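Local structure of type 4 fimbrial biogenesis protein PilY1 (Pseudomonas aeruginosa, 3HX6) at residues A[491-496]-A[550-555]; A[413-418]-A[518-523]; A[460-465]-A[481-486]; A[404-409]-A[499-504]. The protein primes type IV pilus assembly and serves twitching motility and host-cell adhesion, with calcium binding and release apparently essential for twitching and for regulating pilus retraction. The protein carries 3 engineered substitutions. All coordinates share one frame; numbering follows the deposited sequence.

Interaction 1: A[491-496]-A[550-555]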
loop_
_atom_site.group_PDB
_atom_site.type_symbol
_atom_site.label_atom_id
_atom_site.label_comp_id
_atom_site.label_asym_id
_atom_site.label_seq_id
_atom_site.Cartn_x
_atom_site.Cartn_y
_atom_site.Cartn_z
ATOM N N THR A 491 -24.629 -4.739 -1.044
ATOM C CA THR A 491 -23.810 -5.561 -0.157
ATOM C C THR A 491 -24.417 -5.480 1.242
ATOM O O THR A 491 -25.182 -4.558 1.532
ATOM C CB THR A 491 -22.373 -5.025 -0.094
ATOM O OG1 THR A 491 -22.421 -3.603 0.083
ATOM C CG2 THR A 491 -21.609 -5.344 -1.389
ATOM N N SER A 492 -24.085 -6.439 2.106
ATOM C CA SER A 492 -24.606 -6.434 3.464
ATOM C C SER A 492 -23.652 -5.656 4.368
ATOM O O SER A 492 -23.862 -5.541 5.572
ATOM C CB SER A 492 -24.776 -7.868 3.983
ATOM O OG SER A 492 -23.539 -8.557 4.008
ATOM N N PHE A 493 -22.599 -5.117 3.770
ATOM C CA PHE A 493 -21.614 -4.336 4.502
ATOM C C PHE A 493 -21.386 -3.064 3.697
ATOM O O PHE A 493 -21.642 -3.040 2.492
ATOM C CB PHE A 493 -20.320 -5.142 4.636
ATOM C CG PHE A 493 -19.788 -5.653 3.326
ATOM C CD1 PHE A 493 -18.966 -4.858 2.536
ATOM C CD2 PHE A 493 -20.131 -6.923 2.872
ATOM C CE1 PHE A 493 -18.488 -5.320 1.314
ATOM C CE2 PHE A 493 -19.662 -7.396 1.654
ATOM C CZ PHE A 493 -18.840 -6.596 0.872
ATOM N N THR A 494 -20.930 -2.000 4.348
ATOM C CA THR A 494 -20.700 -0.764 3.618
ATOM C C THR A 494 -19.411 -0.915 2.815
ATOM O O THR A 494 -18.398 -1.409 3.316
ATOM C CB THR A 494 -20.674 0.472 4.574
ATOM O OG1 THR A 494 -19.420 1.158 4.483
ATOM C CG2 THR A 494 -20.938 0.045 5.991
ATOM N N VAL A 495 -19.472 -0.517 1.549
ATOM C CA VAL A 495 -18.336 -0.653 0.650
ATOM C C VAL A 495 -17.450 0.576 0.553
ATOM O O VAL A 495 -16.228 0.471 0.642
ATOM C CB VAL A 495 -18.823 -1.046 -0.785
ATOM C CG1 VAL A 495 -19.949 -0.125 -1.220
ATOM C CG2 VAL A 495 -17.670 -0.965 -1.789
ATOM N N PHE A 496 -18.067 1.738 0.384
ATOM C CA PHE A 496 -17.317 2.974 0.225
ATOM C C PHE A 496 -17.206 3.853 1.458
ATOM O O PHE A 496 -18.146 3.977 2.239
ATOM C CB PHE A 496 -17.947 3.831 -0.880
ATOM C CG PHE A 496 -18.060 3.142 -2.206
ATOM C CD1 PHE A 496 -16.934 2.902 -2.978
ATOM C CD2 PHE A 496 -19.303 2.745 -2.689
ATOM C CE1 PHE A 496 -17.038 2.280 -4.217
ATOM C CE2 PHE A 496 -19.422 2.120 -3.928
ATOM C CZ PHE A 496 -18.283 1.887 -4.693
ATOM N N THR A 550 -11.780 4.992 -0.184
ATOM C CA THR A 550 -11.296 3.820 0.520
ATOM C C THR A 550 -12.432 2.811 0.393
ATOM O O THR A 550 -13.601 3.165 0.548
ATOM C CB THR A 550 -11.042 4.119 2.018
ATOM O OG1 THR A 550 -10.103 5.196 2.141
ATOM C CG2 THR A 550 -10.483 2.885 2.719
ATOM N N VAL A 551 -12.101 1.562 0.095
ATOM C CA VAL A 551 -13.133 0.550 -0.056
ATOM C C VAL A 551 -12.959 -0.653 0.855
ATOM O O VAL A 551 -11.853 -0.980 1.287
ATOM C CB VAL A 551 -13.213 0.051 -1.512
ATOM C CG1 VAL A 551 -13.712 1.165 -2.412
ATOM C CG2 VAL A 551 -11.847 -0.424 -1.972
ATOM N N ASN A 552 -14.076 -1.304 1.146
ATOM C CA ASN A 552 -14.083 -2.486 1.986
ATOM C C ASN A 552 -14.564 -3.662 1.141
ATOM O O ASN A 552 -15.745 -3.772 0.831
ATOM C CB ASN A 552 -15.002 -2.268 3.189
ATOM C CG ASN A 552 -15.187 -3.521 4.015
ATOM O OD1 ASN A 552 -14.279 -4.345 4.127
ATOM N ND2 ASN A 552 -16.367 -3.663 4.616
ATOM N N PRO A 553 -13.639 -4.553 0.753
ATOM C CA PRO A 553 -13.933 -5.735 -0.066
ATOM C C PRO A 553 -14.921 -6.687 0.597
ATOM O O PRO A 553 -15.478 -7.565 -0.053
ATOM C CB PRO A 553 -12.560 -6.383 -0.251
ATOM C CG PRO A 553 -11.607 -5.237 -0.102
ATOM C CD PRO A 553 -12.201 -4.485 1.061
ATOM N N GLY A 554 -15.131 -6.512 1.895
ATOM C CA GLY A 554 -16.055 -7.371 2.609
ATOM C C GLY A 554 -15.410 -8.001 3.826
ATOM O O GLY A 554 -14.181 -8.076 3.909
ATOM N N PRO A 555 -16.214 -8.482 4.789
ATOM C CA PRO A 555 -15.673 -9.104 6.002
ATOM C C PRO A 555 -14.736 -10.272 5.704
ATOM O O PRO A 555 -14.697 -10.716 4.536
ATOM C CB PRO A 555 -16.932 -9.537 6.749
ATOM C CG PRO A 555 -17.881 -9.861 5.631
ATOM C CD PRO A 555 -17.669 -8.691 4.698
#
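F493 to F496 and T550 to P555 run almost antiparallel, their end-to-end directions 168° apart, and are joined by a single backbone bridge between F496 and V551. The main tie is N552 N to V495 O, 2.8 Å, which arrives in the carbonyl plane. V551 CA adds a CA-H...O contact to V495 O at 3.2 Å. Beyond N552 the two segments are held by side chains. The F493 ring lies against residues N552 to P555: G554 CA sits over one face, 3.5 Å from the ring centroid, and P555 CD follows over that face at 4.0 Å, both CH-pi contacts. The opposite face is covered by T491 CB from its own segment. At the ring edge, near its plane, F493 CE1 meets N552 O at 3.2 Å. CG of F493 stands between the backbone N and the carbonyl carbon (chi1 53°), which swings the ring across to the other segment. The N552 amide, tilted 62° to this ring, gives a weak bond from ND2 to T494 O at 3.3 Å, while its OD1 takes a weak bond from G554 N within its own segment. At the other end V551 CG1 touches F496 CD1 at 3.7 Å, beside V542 of strand 539-543. The C-terminal tail of the model is thus laid on the loop that follows strand 477-483. ND2 of N552 reaches across while OD1 ties the amide back, and a glycine lets the backbone lie flat on a phenylalanine, so the hold combines a few polar bonds with CH-pi packing.

Interaction 2: A[413-418]-A[518-523]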
loop_
_atom_site.group_PDB
_atom_site.type_symbol
_atom_site.label_atom_id
_atom_site.label_comp_id
_atom_site.label_asym_id
_atom_site.label_seq_id
_atom_site.Cartn_x
_atom_site.Cartn_y
_atom_site.Cartn_z
ATOM N N ARG A 413 -26.998 6.385 -4.811
ATOM C CA ARG A 413 -28.061 5.519 -5.268
ATOM C C ARG A 413 -28.054 4.287 -4.385
ATOM O O ARG A 413 -27.000 3.858 -3.910
ATOM C CB ARG A 413 -27.857 5.135 -6.732
ATOM C CG ARG A 413 -28.247 6.237 -7.696
ATOM C CD ARG A 413 -28.042 5.843 -9.154
ATOM N NE ARG A 413 -28.443 6.927 -10.047
ATOM C CZ ARG A 413 -28.251 6.920 -11.361
ATOM N NH1 ARG A 413 -27.656 5.883 -11.937
ATOM N NH2 ARG A 413 -28.659 7.945 -12.098
ATOM N N ILE A 414 -29.240 3.752 -4.131
ATOM C CA ILE A 414 -29.376 2.554 -3.318
ATOM C C ILE A 414 -29.955 1.466 -4.200
ATOM O O ILE A 414 -30.891 1.701 -4.964
ATOM C CB ILE A 414 -30.315 2.781 -2.103
ATOM C CG1 ILE A 414 -29.637 3.714 -1.095
ATOM C CG2 ILE A 414 -30.657 1.454 -1.433
ATOM C CD1 ILE A 414 -30.201 5.109 -1.124
ATOM N N ALA A 415 -29.378 0.277 -4.100
ATOM C CA ALA A 415 -29.823 -0.853 -4.892
ATOM C C ALA A 415 -30.600 -1.816 -4.013
ATOM O O ALA A 415 -30.457 -1.805 -2.791
ATOM C CB ALA A 415 -28.615 -1.567 -5.501
ATOM N N SER A 416 -31.418 -2.647 -4.649
ATOM C CA SER A 416 -32.200 -3.658 -3.950
ATOM C C SER A 416 -31.221 -4.709 -3.441
ATOM O O SER A 416 -30.031 -4.678 -3.781
ATOM C CB SER A 416 -33.196 -4.312 -4.911
ATOM O OG SER A 416 -32.530 -4.855 -6.044
ATOM N N GLN A 417 -31.722 -5.643 -2.639
ATOM C CA GLN A 417 -30.881 -6.693 -2.081
ATOM C C GLN A 417 -31.622 -8.028 -2.109
ATOM O O GLN A 417 -31.766 -8.699 -1.092
ATOM C CB GLN A 417 -30.494 -6.330 -0.646
ATOM C CG GLN A 417 -29.485 -7.260 0.006
ATOM C CD GLN A 417 -29.055 -6.755 1.371
ATOM O OE1 GLN A 417 -27.907 -6.359 1.573
ATOM N NE2 GLN A 417 -29.979 -6.758 2.311
ATOM N N ASN A 418 -32.089 -8.403 -3.291
ATOM C CA ASN A 418 -32.828 -9.641 -3.467
ATOM C C ASN A 418 -31.868 -10.816 -3.496
ATOM O O ASN A 418 -30.821 -10.761 -4.140
ATOM C CB ASN A 418 -33.617 -9.581 -4.767
ATOM C CG ASN A 418 -34.473 -8.340 -4.858
ATOM O OD1 ASN A 418 -34.590 -7.729 -5.921
ATOM N ND2 ASN A 418 -35.080 -7.960 -3.740
ATOM N N ALA A 518 -26.138 0.017 3.136
ATOM C CA ALA A 518 -24.889 0.352 2.479
ATOM C C ALA A 518 -25.254 1.094 1.198
ATOM O O ALA A 518 -26.262 0.783 0.562
ATOM C CB ALA A 518 -24.117 -0.915 2.144
ATOM N N VAL A 519 -24.451 2.085 0.833
ATOM C CA VAL A 519 -24.693 2.843 -0.390
ATOM C C VAL A 519 -24.035 2.052 -1.517
ATOM O O VAL A 519 -22.859 1.718 -1.427
ATOM C CB VAL A 519 -24.062 4.251 -0.311
ATOM C CG1 VAL A 519 -24.040 4.903 -1.703
ATOM C CG2 VAL A 519 -24.856 5.115 0.666
ATOM N N SER A 520 -24.784 1.751 -2.571
ATOM C CA SER A 520 -24.221 0.977 -3.668
ATOM C C SER A 520 -23.637 1.831 -4.781
ATOM O O SER A 520 -22.737 1.396 -5.494
ATOM C CB SER A 520 -25.280 0.039 -4.245
ATOM O OG SER A 520 -25.665 -0.920 -3.280
ATOM N N GLY A 521 -24.148 3.045 -4.928
ATOM C CA GLY A 521 -23.649 3.908 -5.978
ATOM C C GLY A 521 -23.517 5.361 -5.568
ATOM O O GLY A 521 -24.265 5.850 -4.721
ATOM N N THR A 522 -22.547 6.040 -6.167
ATOM C CA THR A 522 -22.310 7.450 -5.904
ATOM C C THR A 522 -21.783 8.118 -7.170
ATOM O O THR A 522 -20.960 7.551 -7.897
ATOM C CB THR A 522 -21.304 7.662 -4.750
ATOM O OG1 THR A 522 -21.159 9.064 -4.499
ATOM C CG2 THR A 522 -19.951 7.078 -5.096
ATOM N N GLU A 523 -22.283 9.322 -7.427
ATOM C CA GLU A 523 -21.907 10.105 -8.595
ATOM C C GLU A 523 -20.539 10.748 -8.381
ATOM O O GLU A 523 -20.306 11.381 -7.353
ATOM C CB GLU A 523 -22.977 11.173 -8.834
ATOM C CG GLU A 523 -22.768 12.071 -10.039
ATOM C CD GLU A 523 -23.923 13.038 -10.234
ATOM O OE1 GLU A 523 -24.249 13.784 -9.283
ATOM O OE2 GLU A 523 -24.511 13.048 -11.334
HETATM O O HOH W 1 -27.361 0.454 -1.938
#
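The 518-523 segment meets R413 at a classic beta bulge, with A415 beside it; S520 and G521 both face R413 as strand 521-524 joins strand 408-415 in the mixed sheet. A518 enters through its carbonyl, which accepts a bond from water 1; the same water accepts from A415 N, bridging the backbones where direct pairing has not begun. V519 lays CG1 near R413 O at 3.8 Å and also packs on I412. S520 points its CB toward the partner strand, and with OG beside its own backbone N (chi1 -65°) the hydroxyl meets both A415 CB, at 3.7 Å, and water 1, at 2.6 Å. Its N makes a weak bond to R413 O, the extra donor of the bulge. G521 then pairs in antiparallel register with R413: G521 N gives to R413 O at 3.1 Å, so this one carbonyl receives two consecutive N-H groups. The extended R413 side chain leaves the pair and ends at Y481, at E447 in a salt bridge, and against W479 in a cation-pi contact. In return G521 O accepts R413 N at 2.8 Å, with the donor 45° out of the carbonyl plane.

Interaction 3: A[460-465]-A[481-486]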
loop_
_atom_site.group_PDB
_atom_site.type_symbol
_atom_site.label_atom_id
_atom_site.label_comp_id
_atom_site.label_asym_id
_atom_site.label_seq_id
_atom_site.Cartn_x
_atom_site.Cartn_y
_atom_site.Cartn_z
ATOM N N VAL A 460 -17.940 -6.069 -6.410
ATOM C CA VAL A 460 -17.573 -5.802 -7.788
ATOM C C VAL A 460 -17.720 -4.294 -7.914
ATOM O O VAL A 460 -18.756 -3.728 -7.572
ATOM C CB VAL A 460 -18.480 -6.534 -8.802
ATOM C CG1 VAL A 460 -19.931 -6.112 -8.631
ATOM C CG2 VAL A 460 -17.986 -6.249 -10.214
ATOM N N LEU A 461 -16.654 -3.645 -8.358
ATOM C CA LEU A 461 -16.631 -2.201 -8.502
ATOM C C LEU A 461 -16.729 -1.843 -9.975
ATOM O O LEU A 461 -16.015 -2.398 -10.799
ATOM C CB LEU A 461 -15.329 -1.666 -7.910
ATOM C CG LEU A 461 -15.137 -2.027 -6.434
ATOM C CD1 LEU A 461 -13.669 -1.925 -6.062
ATOM C CD2 LEU A 461 -15.993 -1.104 -5.571
ATOM N N LEU A 462 -17.618 -0.918 -10.309
ATOM C CA LEU A 462 -17.785 -0.525 -11.696
ATOM C C LEU A 462 -18.150 0.941 -11.812
ATOM O O LEU A 462 -18.621 1.559 -10.859
ATOM C CB LEU A 462 -18.877 -1.366 -12.361
ATOM C CG LEU A 462 -20.263 -1.268 -11.712
ATOM C CD1 LEU A 462 -21.326 -1.355 -12.785
ATOM C CD2 LEU A 462 -20.446 -2.373 -10.681
ATOM N N GLN A 463 -17.922 1.493 -12.993
ATOM C CA GLN A 463 -18.247 2.879 -13.249
ATOM C C GLN A 463 -19.057 2.935 -14.522
ATOM O O GLN A 463 -18.668 2.377 -15.547
ATOM C CB GLN A 463 -16.983 3.717 -13.425
ATOM C CG GLN A 463 -17.270 5.190 -13.663
ATOM C CD GLN A 463 -16.044 5.943 -14.134
ATOM O OE1 GLN A 463 -15.554 5.727 -15.247
ATOM N NE2 GLN A 463 -15.536 6.823 -13.292
ATOM N N THR A 464 -20.185 3.616 -14.454
ATOM C CA THR A 464 -21.041 3.747 -15.610
ATOM C C THR A 464 -20.976 5.175 -16.143
ATOM O O THR A 464 -20.531 6.096 -15.451
ATOM C CB THR A 464 -22.479 3.461 -15.234
ATOM O OG1 THR A 464 -23.276 3.404 -16.417
ATOM C CG2 THR A 464 -22.992 4.567 -14.348
ATOM N N ILE A 465 -21.427 5.358 -17.377
ATOM C CA ILE A 465 -21.439 6.680 -17.966
ATOM C C ILE A 465 -22.828 6.967 -18.516
ATOM O O ILE A 465 -23.479 6.101 -19.108
ATOM C CB ILE A 465 -20.371 6.815 -19.086
ATOM C CG1 ILE A 465 -20.309 8.272 -19.562
ATOM C CG2 ILE A 465 -20.698 5.881 -20.245
ATOM C CD1 ILE A 465 -19.202 8.553 -20.547
ATOM N N TYR A 481 -20.185 2.312 -8.778
ATOM C CA TYR A 481 -20.969 1.374 -7.982
ATOM C C TYR A 481 -20.111 0.318 -7.309
ATOM O O TYR A 481 -19.060 -0.063 -7.813
ATOM C CB TYR A 481 -22.005 0.643 -8.850
ATOM C CG TYR A 481 -23.058 1.513 -9.510
ATOM C CD1 TYR A 481 -22.877 2.004 -10.803
ATOM C CD2 TYR A 481 -24.251 1.815 -8.852
ATOM C CE1 TYR A 481 -23.861 2.771 -11.433
ATOM C CE2 TYR A 481 -25.244 2.584 -9.466
ATOM C CZ TYR A 481 -25.042 3.057 -10.757
ATOM O OH TYR A 481 -26.018 3.812 -11.369
ATOM N N GLY A 482 -20.589 -0.154 -6.166
ATOM C CA GLY A 482 -19.922 -1.210 -5.429
ATOM C C GLY A 482 -21.063 -2.171 -5.146
ATOM O O GLY A 482 -21.921 -1.881 -4.306
ATOM N N LEU A 483 -21.105 -3.297 -5.852
ATOM C CA LEU A 483 -22.199 -4.247 -5.669
ATOM C C LEU A 483 -21.748 -5.623 -5.211
ATOM O O LEU A 483 -20.571 -5.970 -5.303
ATOM C CB LEU A 483 -22.990 -4.396 -6.984
ATOM C CG LEU A 483 -23.625 -3.121 -7.558
ATOM C CD1 LEU A 483 -24.128 -3.369 -8.964
ATOM C CD2 LEU A 483 -24.764 -2.658 -6.659
ATOM N N ASP A 484 -22.701 -6.401 -4.709
ATOM C CA ASP A 484 -22.429 -7.761 -4.271
ATOM C C ASP A 484 -22.356 -8.593 -5.545
ATOM O O ASP A 484 -23.347 -8.736 -6.257
ATOM C CB ASP A 484 -23.559 -8.262 -3.368
ATOM C CG ASP A 484 -23.453 -9.742 -3.051
ATOM O OD1 ASP A 484 -22.371 -10.342 -3.243
ATOM O OD2 ASP A 484 -24.467 -10.306 -2.591
ATOM N N PRO A 485 -21.173 -9.139 -5.858
ATOM C CA PRO A 485 -21.027 -9.949 -7.072
ATOM C C PRO A 485 -21.894 -11.202 -7.100
ATOM O O PRO A 485 -22.227 -11.701 -8.174
ATOM C CB PRO A 485 -19.538 -10.279 -7.091
ATOM C CG PRO A 485 -19.193 -10.341 -5.625
ATOM C CD PRO A 485 -19.923 -9.129 -5.077
ATOM N N TYR A 486 -22.254 -11.699 -5.920
ATOM C CA TYR A 486 -23.061 -12.907 -5.795
ATOM C C TYR A 486 -24.546 -12.687 -6.035
ATOM O O TYR A 486 -25.295 -13.650 -6.198
ATOM C CB TYR A 486 -22.891 -13.505 -4.395
ATOM C CG TYR A 486 -21.453 -13.677 -3.962
ATOM C CD1 TYR A 486 -21.037 -13.269 -2.695
ATOM C CD2 TYR A 486 -20.515 -14.263 -4.809
ATOM C CE1 TYR A 486 -19.718 -13.445 -2.282
ATOM C CE2 TYR A 486 -19.197 -14.445 -4.408
ATOM C CZ TYR A 486 -18.804 -14.037 -3.145
ATOM O OH TYR A 486 -17.503 -14.234 -2.743
#
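Strands 459-466 and 477-483 form a beta hairpin within the large mixed sheet, and the contact is its regular antiparallel ladder. V460 pairs with L483 and L462 with Y481 as hydrogen-bonded pairs, flanking the non-hydrogen-bonded pair L461-G482. Of the four backbone bonds, Y481 N to L462 O is the shortest at 2.7 Å and nearly straight at hydrogen, 174°. V460 N to L483 O and the return bond from L483 N to V460 O close the other end. V460, L462, Y481 and L483 share one face of the sheet. There L462 CG rests on Y481 CB at 3.9 Å, and L462 CD2 reaches diagonally to L483 CD1 at 4.2 Å. CG of L462 is held between its backbone N and carbonyl carbon (chi1 59°), which leans the branch over the neighbouring strand. T464 CG2 touches CE1 at the edge of the Y481 ring, 3.5 Å away, while its OG1 bonds to M448 O. On the other face L461 CD2 lies over G482 CA at 3.9 Å. P485 packs on V460 and I346. The hairpin therefore carries a full set of main-chain bonds, with V460, L462, L483 and the Y481 ring packed on one face, and the phenol ends at a charged pair: Y481 OH bonds to E447 and R413, an arrangement that would probably polarise the hydroxyl.

Interaction 4: A[404-409]-A[499-504]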
loop_
_atom_site.group_PDB
_atom_site.type_symbol
_atom_site.label_atom_id
_atom_site.label_comp_id
_atom_site.label_asym_id
_atom_site.label_seq_id
_atom_site.Cartn_x
_atom_site.Cartn_y
_atom_site.Cartn_z
ATOM N N THR A 404 -25.529 13.693 3.087
ATOM C CA THR A 404 -24.243 14.121 3.609
ATOM C C THR A 404 -23.683 12.999 4.475
ATOM O O THR A 404 -24.392 12.425 5.296
ATOM C CB THR A 404 -24.403 15.415 4.431
ATOM O OG1 THR A 404 -25.039 16.406 3.615
ATOM C CG2 THR A 404 -23.050 15.943 4.882
ATOM N N PHE A 405 -22.414 12.677 4.263
ATOM C CA PHE A 405 -21.737 11.619 4.998
ATOM C C PHE A 405 -20.617 12.317 5.739
ATOM O O PHE A 405 -19.640 12.770 5.138
ATOM C CB PHE A 405 -21.234 10.582 3.994
ATOM C CG PHE A 405 -22.330 10.049 3.114
ATOM C CD1 PHE A 405 -23.123 8.987 3.536
ATOM C CD2 PHE A 405 -22.641 10.678 1.910
ATOM C CE1 PHE A 405 -24.210 8.563 2.779
ATOM C CE2 PHE A 405 -23.728 10.262 1.145
ATOM C CZ PHE A 405 -24.515 9.203 1.579
ATOM N N ALA A 406 -20.781 12.407 7.056
ATOM C CA ALA A 406 -19.853 13.135 7.908
ATOM C C ALA A 406 -20.149 14.577 7.492
ATOM O O ALA A 406 -21.219 15.105 7.798
ATOM C CB ALA A 406 -18.410 12.763 7.598
ATOM N N SER A 407 -19.228 15.198 6.766
ATOM C CA SER A 407 -19.433 16.568 6.304
ATOM C C SER A 407 -19.532 16.614 4.780
ATOM O O SER A 407 -19.953 17.616 4.203
ATOM C CB SER A 407 -18.270 17.453 6.755
ATOM O OG SER A 407 -18.085 17.374 8.154
ATOM N N THR A 408 -19.154 15.515 4.136
ATOM C CA THR A 408 -19.160 15.435 2.680
ATOM C C THR A 408 -20.530 15.164 2.070
ATOM O O THR A 408 -21.199 14.195 2.422
ATOM C CB THR A 408 -18.195 14.341 2.198
ATOM O OG1 THR A 408 -16.938 14.481 2.874
ATOM C CG2 THR A 408 -17.971 14.457 0.698
ATOM N N ALA A 409 -20.940 16.025 1.146
ATOM C CA ALA A 409 -22.221 15.866 0.470
ATOM C C ALA A 409 -21.991 15.091 -0.826
ATOM O O ALA A 409 -20.997 15.312 -1.512
ATOM C CB ALA A 409 -22.827 17.231 0.166
ATOM N N ALA A 499 -17.569 9.235 3.634
ATOM C CA ALA A 499 -17.399 10.307 4.604
ATOM C C ALA A 499 -15.979 10.845 4.745
ATOM O O ALA A 499 -15.705 11.624 5.656
ATOM C CB ALA A 499 -17.905 9.835 5.955
ATOM N N ARG A 500 -15.082 10.447 3.850
ATOM C CA ARG A 500 -13.694 10.895 3.916
ATOM C C ARG A 500 -13.100 10.626 5.300
ATOM O O ARG A 500 -12.399 11.471 5.858
ATOM C CB ARG A 500 -13.596 12.396 3.611
ATOM C CG ARG A 500 -13.931 12.776 2.181
ATOM C CD ARG A 500 -13.701 14.255 1.945
ATOM N NE ARG A 500 -14.008 14.630 0.570
ATOM C CZ ARG A 500 -13.963 15.872 0.102
ATOM N NH1 ARG A 500 -13.619 16.878 0.898
ATOM N NH2 ARG A 500 -14.264 16.108 -1.168
ATOM N N GLN A 501 -13.381 9.449 5.847
ATOM C CA GLN A 501 -12.883 9.073 7.165
ATOM C C GLN A 501 -11.515 8.399 7.129
ATOM O O GLN A 501 -10.786 8.407 8.120
ATOM C CB GLN A 501 -13.874 8.130 7.851
ATOM C CG GLN A 501 -15.195 8.772 8.201
ATOM C CD GLN A 501 -15.021 9.949 9.128
ATOM O OE1 GLN A 501 -14.586 9.793 10.269
ATOM N NE2 GLN A 501 -15.345 11.142 8.642
ATOM N N GLY A 502 -11.165 7.817 5.987
ATOM C CA GLY A 502 -9.891 7.127 5.898
ATOM C C GLY A 502 -10.141 5.659 6.179
ATOM O O GLY A 502 -9.238 4.828 6.116
ATOM N N VAL A 503 -11.386 5.350 6.516
ATOM C CA VAL A 503 -11.805 3.979 6.771
ATOM C C VAL A 503 -13.276 3.862 6.437
ATOM O O VAL A 503 -13.994 4.859 6.380
ATOM C CB VAL A 503 -11.596 3.553 8.236
ATOM C CG1 VAL A 503 -10.119 3.324 8.492
ATOM C CG2 VAL A 503 -12.164 4.606 9.178
ATOM N N VAL A 504 -13.717 2.635 6.212
ATOM C CA VAL A 504 -15.101 2.377 5.866
ATOM C C VAL A 504 -15.915 2.056 7.115
ATOM O O VAL A 504 -15.772 0.982 7.697
ATOM C CB VAL A 504 -15.200 1.192 4.880
ATOM C CG1 VAL A 504 -16.614 1.074 4.348
ATOM C CG2 VAL A 504 -14.218 1.382 3.737
HETATM O O HOH W 2 -16.644 14.150 5.574
#
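A406, at the type II' turn linking strands 392-405 and 408-415, presses its methyl against that of A499: CB to CB is 3.4 Å, tighter than usual van der Waals contact. Next to it F405 O receives a CA-H...O contact from A499 CA, also 3.4 Å, and F405 CB packs on A499 CB. No direct hydrogen bond crosses this contact; water 2 makes the polar join. It donates to A499 O at 2.7 Å, accepts from S407 N, and is hydrogen-bonded to T408 OG1 at 2.7 Å. T408 and R500 cross at about a right angle. The threonine hydroxyl lies against the arginine stem, T408 OG1 to R500 CD 3.4 Å, and CG2 sits over one face of the guanidinium group. OG1 stands beside its own backbone N (chi1 -48°), from where it reaches both the stem and the water. R500 NE is buried here with no close partner in the model; its long, weak ion pair is with E79 of the second subunit. Farther out, the turn is closed by paired backbone bonds between F405 and T408, while D497 accepts from the backbone N of Q501 and of G502 and S508 OG bonds to A499 N. The loop also packs on the second subunit, with Q501 and V503 on its Y63. Q501, bent at its second torsion (chi2 -59°), turns back so that NE2 bonds to A499 O at 3.0 Å, approaching from 47° above the carbonyl plane.

How the interactions relate
From the N terminus, the chain first passes the turn 404-409 between strands 392-405 and 408-415, then 413-418 at the end of the latter. Strands 459-466 and 477-483 follow and close interaction 3, the shortest loop, which is contained within the loops of interactions 2 and 4. The long connection after 477-483 supplies 491-496, then 499-504, which closes interaction 4; 518-523 closes interaction 2 and crosses interaction 4. Last, 550-555 returns to 491-496, so interaction 1 crosses both of these and follows interaction 3 in series. Interactions 2, 3 and the turn of interaction 4 belong to one sheet, S520 O probably bonding G482 N; the loop and C-terminal tail attach around it.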